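Local coordinates for dephospho-CoA kinase (Legionella pneumophila subsp. pneumophila, PDB 4TTR), which probably catalyses the last step of coenzyme A biosynthesis, transferring a phosphate from ATP to the 3'-hydroxyl of dephospho-CoA, at residues N42-A46 against D47-K51; K82-R85 against D86-S90; L96-E99 against S100-H103; I115-S119 against P120-I124. All blocks are in the same frame, centred on the assembly; numbering follows the deposited sequence.

Interactions 1 and 4 meet at the edge of the parallel sheet: Ile-44 N lies 2.7 Å from Leu-123 O and Asn-42 O lies 2.9 Å from Leu-123 N, both probable hydrogen bonds between neighbouring strands. Interactions 2 and 3 form a second pair, on successive helices, where Ile-88 CD1 approaches Leu-98 CD2 to 3.6 Å. Interaction 1 comes within about 5 Å of interaction 3 (nearest atoms) without touching it, whereas the centres of interactions 2 and 4 are 31 Å apart. With respect to the P-loop, which holds 1,3-butanediol here, the side chain of Tyr-45 in interaction 1 is about 6 Å from that of Ser-30, a predicted ATP-binding residue; interactions 3 and 4 lie away from that site.

Interaction 1. Residues N42-A46 against D47-K51; sequences NVIYA and DKIAK
Lys-48 lies alongside Tyr-45, the two side chains pointing the same way where strand 42-45 runs directly into helix 46-52. The lysine can be followed outward. Its CB sits 3.5 Å from Tyr-45 O, and CG, placed anti to the carbonyl carbon (chi1 -69°), comes against Tyr-45 CB. CD continues along the root of the ring, 3.6 Å from Tyr-45 CG. CE then passes over the face, 3.8 Å from the centroid of the Tyr-45 ring and 20° off its normal, a CH-pi contact displaced toward the rim. At chi4 the chain bends, and NZ ends 5.2 Å from the same centroid, so any cation-pi attraction is weak at most. Val-43 CG1 covers the opposite face, which leaves the phenol ring held between an aliphatic branch and a lysine methylene.

The backbone turns helical at the same point. Ile-49 N donates to Tyr-45 O at 3.1 Å, in the carbonyl plane, and Ala-50 N donates to Ala-46 O at 3.0 Å with the donor tilted from that plane. Away from the tyrosine ring, Ile-49 CD1 meets Ile-44 CG2 at 3.7 Å, the two side chains crossing at a slant; both isoleucines also touch Gln-113 of helix 92-115. Tyr-45 occupies the N-cap position, and its ring lies near the P-loop without touching it. An edge strand passing straight into a helix beside the nucleotide site belongs here to the parallel alpha/beta core of a P-loop kinase.

Interaction 2. Residues K82-R85 against D86-S90; sequences KRIR and DIIFS
Asp-86 and Arg-85 carry most of this contact, between successive turns of the amphipathic helix 81-90. The carboxylate of Asp-86 forms an i to i+4 salt bridge with Lys-82, whose NZ reaches OD2 of Asp-86 at 3.0 Å on the syn lone pair, the side of the other oxygen. The lysine chain bends at chi2 (-71°) and chi3 (-96°), folding its ammonium back toward the acid. OD1 of Asp-86 instead accepts from a water at 3.1 Å, and that water also takes a weak bond from Arg-85 NH1. The water spans Arg-85 and Asp-86, whose charged groups do not touch directly (NH1 to OD1 6.1 Å), while one face of the Arg-85 guanidinium lies over Lys-82 CA. Each carboxylate oxygen therefore has its own partner, which should limit rotation about chi2 of Asp-86.

On the side turned to the neighbouring helices, Ile-84 and Ile-88 point the same way and both touch Leu-98 of helix 92-115. Ile-87 packs against Phe-68 of helix 59-68. Behind Ile-84 and Ile-88 the backbone bond is short and straight: Ile-88 N donates to Ile-84 O at 2.8 Å with an N-H...O angle of 169°, and Ile-84 CG2 rests 3.9 Å from Ile-88 CG1.

Interaction 3. Residues L96-E99 against S100-H103; sequences LWLE and SLLH
Ser-100 gives Leu-96 O two hydrogen bonds. Its backbone N reaches that oxygen at 2.9 Å and its OG at 2.8 Å, and the two donors arrive from opposite faces of the carbonyl plane. The hydroxyl folds back in this way because OG is anti to the carbonyl carbon (chi1 -60°), which turns it toward the preceding turn of the helix. The i to i+4 ladder carries on with Leu-101 N to Trp-97 O, Leu-102 N to Leu-98 O and His-103 N to Glu-99 O, the last having an N-H...O angle of 134° and so the most bent.

The polar side chains Glu-99 and His-103 run alongside each other, with carboxylate and imidazole planes 32° apart. OE2 of Glu-99 is 3.7 Å from His-103 CB, and a water joins the two groups: it donates to OE2 and lies in plane at the ring edge, 2.9 Å from ND1 of His-103. OE2 is also hydrogen-bonded to ND1 of His-134, whose ring stacks on that of His-103.

These residues lie on the long helix 92-115, whose first half packs on helices 59-68 and 81-90 in a helical lobe beyond the edge strand of the sheet.

Apolar contacts occupy the side turned to those helices. Leu-101 CD2 approaches the six-membered ring of Trp-97 obliquely, 3.8 Å from CH2, while His-67 stacks on the indole. Leu-98 CD1 meets Leu-102 CD1 at 3.8 Å, the two leucines crossing at an angle. Leu-98 and Leu-101 both continue onto Ile-64 of helix 59-68.

Interaction 4. Residues I115-S119 against P120-I124; sequences IVCTS and PYCLI
Ser-119 reaches past Pro-120 to hydrogen-bond the backbone of Tyr-121, OG donating to Tyr-121 O at 2.7 Å. The donor stands above the carbonyl plane, 41° out of it, and therefore does not lie on a lone pair. With chi1 at 56°, OG sits between the backbone N and carbonyl carbon of its own residue, a rotation that directs it across the turn. The same OG accepts from Asn-42 N, so the hydroxyl joins the turn to the start of the neighbouring strand 42-45. Nearby, Thr-118 N donates to OD1 of Asn-42, a second link to the same residue. A weak hydrogen bond lies within the loop: Ser-119 N points at Cys-117 SG over 3.7 Å, with an N-H...S angle of 152°. Farther along, Tyr-121 OH is hydrogen-bonded to His-204 ND1.

The loop is the connection from helix 92-115 into strand 122-125, part of a right-handed beta-alpha-beta crossover of the kind that builds the parallel sheet of P-loop kinases. The strand it leads to is flanked by strands 42-45 and 18-23.

Nonpolar contacts are few and close to the backbone. Cys-117 SG, anti to its own N, approaches Cys-122 CB at 3.9 Å, bringing the loop onto the first part of the strand; this is a sulfur-to-methylene contact, and the Cys-122 side chain itself leans on Ile-44. At the Ser-119 to Pro-120 junction, Ser-119 CB is only 3.3 Å from Pro-120 CD, tighter than a usual carbon contact. Tyr-121 turns away from the loop, its ring edge-to-face with Tyr-207.

Interaction 1. Residues N42-A46 against D47-K51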
loop_
_atom_site.group_PDB
_atom_site.type_symbol
_atom_site.label_atom_id
_atom_site.label_comp_id
_atom_site.label_asym_id
_atom_site.label_seq_id
_atom_site.Cartn_x
_atom_site.Cartn_y
_atom_site.Cartn_z
ATOM N N ASN A 42 -1.403 -6.661 14.295
ATOM C CA ASN A 42 -0.617 -5.444 14.132
ATOM C C ASN A 42 -0.440 -5.125 12.652
ATOM O O ASN A 42 0.104 -5.933 11.899
ATOM C CB ASN A 42 0.755 -5.591 14.799
ATOM C CG ASN A 42 0.694 -5.531 16.327
ATOM O OD1 ASN A 42 1.701 -5.249 16.974
ATOM N ND2 ASN A 42 -0.475 -5.797 16.905
ATOM N N VAL A 43 -0.901 -3.950 12.239
ATOM C CA VAL A 43 -0.757 -3.515 10.856
ATOM C C VAL A 43 0.227 -2.353 10.775
ATOM O O VAL A 43 0.030 -1.320 11.408
ATOM C CB VAL A 43 -2.104 -3.091 10.250
ATOM C CG1 VAL A 43 -1.932 -2.702 8.786
ATOM C CG2 VAL A 43 -3.119 -4.214 10.385
ATOM N N ILE A 44 1.290 -2.542 10.002
ATOM C CA ILE A 44 2.256 -1.483 9.746
ATOM C C ILE A 44 1.932 -0.832 8.404
ATOM O O ILE A 44 1.926 -1.498 7.366
ATOM C CB ILE A 44 3.702 -2.020 9.746
ATOM C CG1 ILE A 44 4.023 -2.669 11.098
ATOM C CG2 ILE A 44 4.689 -0.893 9.461
ATOM C CD1 ILE A 44 5.336 -3.424 11.135
ATOM N N TYR A 45 1.648 0.468 8.437
ATOM C CA TYR A 45 1.287 1.218 7.236
ATOM C C TYR A 45 2.478 1.985 6.676
ATOM O O TYR A 45 2.832 3.046 7.186
ATOM C CB TYR A 45 0.152 2.195 7.540
ATOM C CG TYR A 45 -1.117 1.532 8.015
ATOM C CD1 TYR A 45 -2.058 1.056 7.108
ATOM C CD2 TYR A 45 -1.381 1.384 9.369
ATOM C CE1 TYR A 45 -3.223 0.447 7.540
ATOM C CE2 TYR A 45 -2.542 0.779 9.811
ATOM C CZ TYR A 45 -3.460 0.312 8.894
ATOM O OH TYR A 45 -4.614 -0.292 9.337
ATOM N N ALA A 46 3.088 1.448 5.624
ATOM C CA ALA A 46 4.256 2.080 5.020
ATOM C C ALA A 46 3.916 3.459 4.471
ATOM O O ALA A 46 4.770 4.339 4.420
ATOM C CB ALA A 46 4.824 1.206 3.920
ATOM N N ASP A 47 2.665 3.642 4.061
ATOM C CA ASP A 47 2.212 4.921 3.525
ATOM C C ASP A 47 2.130 5.971 4.626
ATOM O O ASP A 47 2.476 7.134 4.411
ATOM C CB ASP A 47 0.851 4.761 2.843
ATOM C CG ASP A 47 0.349 6.054 2.220
ATOM O OD1 ASP A 47 1.167 6.970 1.984
ATOM O OD2 ASP A 47 -0.869 6.147 1.953
ATOM N N LYS A 48 1.672 5.559 5.805
ATOM C CA LYS A 48 1.573 6.467 6.942
ATOM C C LYS A 48 2.957 6.884 7.413
ATOM O O LYS A 48 3.169 8.026 7.821
ATOM C CB LYS A 48 0.813 5.817 8.095
ATOM C CG LYS A 48 -0.665 5.603 7.837
ATOM C CD LYS A 48 -1.344 4.992 9.055
ATOM C CE LYS A 48 -2.811 4.686 8.793
ATOM N NZ LYS A 48 -3.619 5.922 8.611
ATOM N N ILE A 49 3.890 5.939 7.364
ATOM C CA ILE A 49 5.265 6.192 7.763
ATOM C C ILE A 49 5.919 7.155 6.773
ATOM O O ILE A 49 6.664 8.051 7.167
ATOM C CB ILE A 49 6.070 4.875 7.846
ATOM C CG1 ILE A 49 5.498 3.987 8.953
ATOM C CG2 ILE A 49 7.547 5.149 8.123
ATOM C CD1 ILE A 49 6.002 2.564 8.929
ATOM N N ALA A 50 5.625 6.971 5.490
ATOM C CA ALA A 50 6.166 7.838 4.451
ATOM C C ALA A 50 5.717 9.282 4.653
ATOM O O ALA A 50 6.504 10.208 4.490
ATOM C CB ALA A 50 5.748 7.339 3.080
ATOM N N LYS A 51 4.450 9.471 5.008
ATOM C CA LYS A 51 3.934 10.809 5.268
ATOM C C LYS A 51 4.608 11.420 6.486
ATOM O O LYS A 51 4.976 12.593 6.474
ATOM C CB LYS A 51 2.421 10.782 5.479
ATOM C CG LYS A 51 1.614 10.621 4.206
ATOM C CD LYS A 51 0.152 10.945 4.460
ATOM C CE LYS A 51 -0.735 10.505 3.309
ATOM N NZ LYS A 51 -2.178 10.732 3.613
#

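Interaction 2. Residues K82-R85 against D86-S90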
loop_
_atom_site.group_PDB
_atom_site.type_symbol
_atom_site.label_atom_id
_atom_site.label_comp_id
_atom_site.label_asym_id
_atom_site.label_seq_id
_atom_site.Cartn_x
_atom_site.Cartn_y
_atom_site.Cartn_z
ATOM N N LYS A 82 -0.939 15.153 -3.702
ATOM C CA LYS A 82 -1.716 14.829 -4.895
ATOM C C LYS A 82 -0.829 14.991 -6.123
ATOM O O LYS A 82 -0.767 14.109 -6.978
ATOM C CB LYS A 82 -2.954 15.726 -5.007
ATOM C CG LYS A 82 -4.233 14.999 -5.413
ATOM C CD LYS A 82 -4.213 14.548 -6.869
ATOM C CE LYS A 82 -4.922 15.543 -7.780
ATOM N NZ LYS A 82 -4.920 15.099 -9.204
ATOM N N ARG A 83 -0.128 16.120 -6.189
ATOM C CA ARG A 83 0.742 16.410 -7.319
ATOM C C ARG A 83 1.870 15.395 -7.412
ATOM O O ARG A 83 2.193 14.912 -8.498
ATOM C CB ARG A 83 1.317 17.822 -7.210
ATOM C CG ARG A 83 2.270 18.167 -8.335
ATOM C CD ARG A 83 2.571 19.653 -8.383
ATOM N NE ARG A 83 3.439 19.991 -9.511
ATOM C CZ ARG A 83 3.009 20.259 -10.742
ATOM N NH1 ARG A 83 1.713 20.231 -11.031
ATOM N NH2 ARG A 83 3.883 20.552 -11.692
ATOM N N ILE A 84 2.471 15.072 -6.273
ATOM C CA ILE A 84 3.559 14.106 -6.248
ATOM C C ILE A 84 3.067 12.749 -6.752
ATOM O O ILE A 84 3.742 12.111 -7.559
ATOM C CB ILE A 84 4.166 13.982 -4.835
ATOM C CG1 ILE A 84 4.959 15.252 -4.523
ATOM C CG2 ILE A 84 5.084 12.763 -4.734
ATOM C CD1 ILE A 84 5.457 15.374 -3.092
ATOM N N ARG A 85 1.889 12.321 -6.309
ATOM C CA ARG A 85 1.321 11.058 -6.780
ATOM C C ARG A 85 1.140 11.056 -8.296
ATOM O O ARG A 85 1.445 10.065 -8.959
ATOM C CB ARG A 85 -0.021 10.775 -6.100
ATOM C CG ARG A 85 0.112 10.028 -4.787
ATOM C CD ARG A 85 -1.242 9.685 -4.176
ATOM N NE ARG A 85 -1.604 10.604 -3.095
ATOM C CZ ARG A 85 -2.694 11.371 -3.066
ATOM N NH1 ARG A 85 -3.579 11.356 -4.061
ATOM N NH2 ARG A 85 -2.905 12.164 -2.024
ATOM N N ASP A 86 0.648 12.165 -8.837
ATOM C CA ASP A 86 0.494 12.306 -10.283
ATOM C C ASP A 86 1.836 12.148 -10.989
ATOM O O ASP A 86 1.919 11.513 -12.038
ATOM C CB ASP A 86 -0.118 13.665 -10.641
ATOM C CG ASP A 86 -1.546 13.816 -10.145
ATOM O OD1 ASP A 86 -2.163 12.797 -9.776
ATOM O OD2 ASP A 86 -2.054 14.958 -10.130
ATOM N N ILE A 87 2.884 12.727 -10.410
ATOM C CA ILE A 87 4.215 12.650 -10.998
ATOM C C ILE A 87 4.746 11.223 -10.926
ATOM O O ILE A 87 5.245 10.685 -11.914
ATOM C CB ILE A 87 5.204 13.618 -10.295
ATOM C CG1 ILE A 87 4.816 15.070 -10.592
ATOM C CG2 ILE A 87 6.643 13.358 -10.752
ATOM C CD1 ILE A 87 5.623 16.114 -9.828
ATOM N N ILE A 88 4.636 10.618 -9.750
ATOM C CA ILE A 88 5.127 9.264 -9.524
ATOM C C ILE A 88 4.431 8.266 -10.451
ATOM O O ILE A 88 5.068 7.370 -11.004
ATOM C CB ILE A 88 4.917 8.838 -8.039
ATOM C CG1 ILE A 88 5.754 9.704 -7.087
ATOM C CG2 ILE A 88 5.267 7.379 -7.818
ATOM C CD1 ILE A 88 7.195 9.928 -7.499
ATOM N N PHE A 89 3.125 8.423 -10.623
ATOM C CA PHE A 89 2.346 7.481 -11.417
ATOM C C PHE A 89 2.705 7.534 -12.900
ATOM O O PHE A 89 2.703 6.511 -13.578
ATOM C CB PHE A 89 0.852 7.753 -11.236
ATOM C CG PHE A 89 -0.026 6.932 -12.135
ATOM C CD1 PHE A 89 -0.530 7.466 -13.310
ATOM C CD2 PHE A 89 -0.342 5.624 -11.810
ATOM C CE1 PHE A 89 -1.336 6.711 -14.140
ATOM C CE2 PHE A 89 -1.146 4.864 -12.635
ATOM C CZ PHE A 89 -1.645 5.409 -13.802
ATOM N N SER A 90 3.020 8.728 -13.394
ATOM C CA SER A 90 3.243 8.932 -14.824
ATOM C C SER A 90 4.720 8.863 -15.210
ATOM O O SER A 90 5.045 8.679 -16.382
ATOM C CB SER A 90 2.656 10.279 -15.254
ATOM O OG SER A 90 3.223 11.348 -14.515
HETATM O O HOH W 1 -3.179 11.563 -7.081
#

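Interaction 3. Residues L96-E99 against S100-H103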
loop_
_atom_site.group_PDB
_atom_site.type_symbol
_atom_site.label_atom_id
_atom_site.label_comp_id
_atom_site.label_asym_id
_atom_site.label_seq_id
_atom_site.Cartn_x
_atom_site.Cartn_y
_atom_site.Cartn_z
ATOM N N LEU A 96 10.903 5.483 -8.925
ATOM C CA LEU A 96 12.058 4.755 -8.426
ATOM C C LEU A 96 12.960 5.663 -7.600
ATOM O O LEU A 96 13.493 5.241 -6.573
ATOM C CB LEU A 96 12.837 4.137 -9.587
ATOM C CG LEU A 96 12.165 2.899 -10.195
ATOM C CD1 LEU A 96 12.785 2.537 -11.534
ATOM C CD2 LEU A 96 12.244 1.711 -9.245
ATOM N N TRP A 97 13.125 6.906 -8.044
ATOM C CA TRP A 97 13.939 7.862 -7.306
ATOM C C TRP A 97 13.360 8.058 -5.911
ATOM O O TRP A 97 14.081 8.001 -4.917
ATOM C CB TRP A 97 14.024 9.206 -8.037
ATOM C CG TRP A 97 14.822 10.228 -7.278
ATOM C CD1 TRP A 97 16.165 10.458 -7.373
ATOM C CD2 TRP A 97 14.330 11.146 -6.291
ATOM N NE1 TRP A 97 16.536 11.463 -6.512
ATOM C CE2 TRP A 97 15.429 11.901 -5.838
ATOM C CE3 TRP A 97 13.066 11.401 -5.752
ATOM C CZ2 TRP A 97 15.303 12.895 -4.871
ATOM C CZ3 TRP A 97 12.944 12.389 -4.791
ATOM C CH2 TRP A 97 14.056 13.123 -4.361
ATOM N N LEU A 98 12.051 8.273 -5.846
ATOM C CA LEU A 98 11.386 8.546 -4.581
ATOM C C LEU A 98 11.402 7.319 -3.675
ATOM O O LEU A 98 11.538 7.439 -2.459
ATOM C CB LEU A 98 9.947 9.004 -4.824
ATOM C CG LEU A 98 9.159 9.411 -3.577
ATOM C CD1 LEU A 98 9.858 10.534 -2.827
ATOM C CD2 LEU A 98 7.740 9.822 -3.941
ATOM N N GLU A 99 11.265 6.140 -4.271
ATOM C CA GLU A 99 11.273 4.903 -3.505
ATOM C C GLU A 99 12.672 4.658 -2.944
ATOM O O GLU A 99 12.820 4.184 -1.819
ATOM C CB GLU A 99 10.808 3.725 -4.370
ATOM C CG GLU A 99 10.420 2.477 -3.579
ATOM C CD GLU A 99 11.613 1.651 -3.135
ATOM O OE1 GLU A 99 12.638 1.662 -3.845
ATOM O OE2 GLU A 99 11.526 0.987 -2.077
ATOM N N SER A 100 13.697 4.997 -3.721
ATOM C CA SER A 100 15.074 4.844 -3.263
ATOM C C SER A 100 15.386 5.811 -2.128
ATOM O O SER A 100 16.124 5.471 -1.207
ATOM C CB SER A 100 16.060 5.069 -4.407
ATOM O OG SER A 100 15.844 4.143 -5.455
ATOM N N LEU A 101 14.827 7.015 -2.205
ATOM C CA LEU A 101 15.055 8.037 -1.189
ATOM C C LEU A 101 14.452 7.631 0.150
ATOM O O LEU A 101 15.083 7.780 1.192
ATOM C CB LEU A 101 14.463 9.380 -1.633
ATOM C CG LEU A 101 14.529 10.522 -0.610
ATOM C CD1 LEU A 101 15.936 11.089 -0.520
ATOM C CD2 LEU A 101 13.528 11.612 -0.950
ATOM N N LEU A 102 13.225 7.121 0.111
ATOM C CA LEU A 102 12.464 6.854 1.323
ATOM C C LEU A 102 12.723 5.471 1.912
ATOM O O LEU A 102 12.496 5.254 3.099
ATOM C CB LEU A 102 10.969 7.007 1.041
ATOM C CG LEU A 102 10.511 8.401 0.609
ATOM C CD1 LEU A 102 9.068 8.352 0.134
ATOM C CD2 LEU A 102 10.670 9.403 1.739
ATOM N N HIS A 103 13.196 4.540 1.089
ATOM C CA HIS A 103 13.332 3.146 1.512
ATOM C C HIS A 103 14.164 2.959 2.788
ATOM O O HIS A 103 13.744 2.231 3.686
ATOM C CB HIS A 103 13.937 2.302 0.385
ATOM C CG HIS A 103 14.531 1.012 0.860
ATOM N ND1 HIS A 103 13.780 0.028 1.469
ATOM C CD2 HIS A 103 15.803 0.550 0.832
ATOM C CE1 HIS A 103 14.565 -0.986 1.786
ATOM N NE2 HIS A 103 15.797 -0.695 1.411
HETATM O O HOH W 2 11.009 0.700 1.001
#

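Interaction 4. Residues I115-S119 against P120-I124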
loop_
_atom_site.group_PDB
_atom_site.type_symbol
_atom_site.label_atom_id
_atom_site.label_comp_id
_atom_site.label_asym_id
_atom_site.label_seq_id
_atom_site.Cartn_x
_atom_site.Cartn_y
_atom_site.Cartn_z
ATOM N N ILE A 115 9.823 -5.133 16.085
ATOM C CA ILE A 115 10.458 -5.547 17.333
ATOM C C ILE A 115 9.435 -5.582 18.464
ATOM O O ILE A 115 9.527 -6.413 19.363
ATOM C CB ILE A 115 11.633 -4.612 17.705
ATOM C CG1 ILE A 115 12.819 -4.882 16.780
ATOM C CG2 ILE A 115 12.075 -4.821 19.150
ATOM C CD1 ILE A 115 13.872 -3.793 16.784
ATOM N N VAL A 116 8.458 -4.683 18.407
ATOM C CA VAL A 116 7.444 -4.593 19.448
ATOM C C VAL A 116 6.094 -5.144 18.977
ATOM O O VAL A 116 5.050 -4.800 19.529
ATOM C CB VAL A 116 7.274 -3.132 19.928
ATOM C CG1 VAL A 116 8.590 -2.615 20.514
ATOM C CG2 VAL A 116 6.800 -2.231 18.795
ATOM N N CYS A 117 6.119 -6.006 17.966
ATOM C CA CYS A 117 4.893 -6.630 17.471
ATOM C C CYS A 117 4.300 -7.568 18.520
ATOM O O CYS A 117 4.979 -8.465 19.018
ATOM C CB CYS A 117 5.161 -7.394 16.172
ATOM S SG CYS A 117 3.707 -8.240 15.494
ATOM N N THR A 118 3.030 -7.351 18.848
ATOM C CA THR A 118 2.358 -8.101 19.906
ATOM C C THR A 118 1.408 -9.172 19.366
ATOM O O THR A 118 0.791 -9.901 20.142
ATOM C CB THR A 118 1.557 -7.156 20.820
ATOM O OG1 THR A 118 0.703 -6.330 20.018
ATOM C CG2 THR A 118 2.496 -6.267 21.636
ATOM N N SER A 119 1.287 -9.260 18.044
ATOM C CA SER A 119 0.370 -10.208 17.419
ATOM C C SER A 119 1.126 -11.425 16.872
ATOM O O SER A 119 2.343 -11.370 16.705
ATOM C CB SER A 119 -0.427 -9.518 16.306
ATOM O OG SER A 119 0.427 -8.928 15.342
ATOM N N PRO A 120 0.405 -12.532 16.605
ATOM C CA PRO A 120 1.029 -13.781 16.141
ATOM C C PRO A 120 1.699 -13.643 14.778
ATOM O O PRO A 120 2.665 -14.348 14.485
ATOM C CB PRO A 120 -0.150 -14.762 16.069
ATOM C CG PRO A 120 -1.219 -14.158 16.903
ATOM C CD PRO A 120 -1.049 -12.687 16.786
ATOM N N TYR A 121 1.161 -12.764 13.942
ATOM C CA TYR A 121 1.816 -12.391 12.698
ATOM C C TYR A 121 1.527 -10.918 12.456
ATOM O O TYR A 121 0.654 -10.342 13.108
ATOM C CB TYR A 121 1.337 -13.254 11.525
ATOM C CG TYR A 121 -0.108 -13.032 11.147
ATOM C CD1 TYR A 121 -1.123 -13.779 11.734
ATOM C CD2 TYR A 121 -0.460 -12.076 10.205
ATOM C CE1 TYR A 121 -2.440 -13.577 11.399
ATOM C CE2 TYR A 121 -1.777 -11.867 9.864
ATOM C CZ TYR A 121 -2.764 -12.618 10.465
ATOM O OH TYR A 121 -4.079 -12.421 10.131
ATOM N N CYS A 122 2.265 -10.317 11.528
ATOM C CA CYS A 122 2.172 -8.883 11.266
ATOM C C CYS A 122 1.773 -8.622 9.820
ATOM O O CYS A 122 2.166 -9.351 8.915
ATOM C CB CYS A 122 3.509 -8.199 11.576
ATOM S SG CYS A 122 3.505 -6.390 11.438
ATOM N N LEU A 123 0.982 -7.577 9.622
ATOM C CA LEU A 123 0.576 -7.148 8.293
ATOM C C LEU A 123 1.279 -5.842 7.940
ATOM O O LEU A 123 1.219 -4.879 8.696
ATOM C CB LEU A 123 -0.939 -6.975 8.237
ATOM C CG LEU A 123 -1.570 -6.924 6.850
ATOM C CD1 LEU A 123 -1.576 -8.304 6.211
ATOM C CD2 LEU A 123 -2.977 -6.378 6.958
ATOM N N ILE A 124 1.962 -5.828 6.799
ATOM C CA ILE A 124 2.659 -4.641 6.321
ATOM C C ILE A 124 2.025 -4.155 5.018
ATOM O O ILE A 124 2.161 -4.796 3.976
ATOM C CB ILE A 124 4.162 -4.915 6.085
ATOM C CG1 ILE A 124 4.788 -5.594 7.308
ATOM C CG2 ILE A 124 4.888 -3.615 5.763
ATOM C CD1 ILE A 124 6.232 -6.020 7.112
#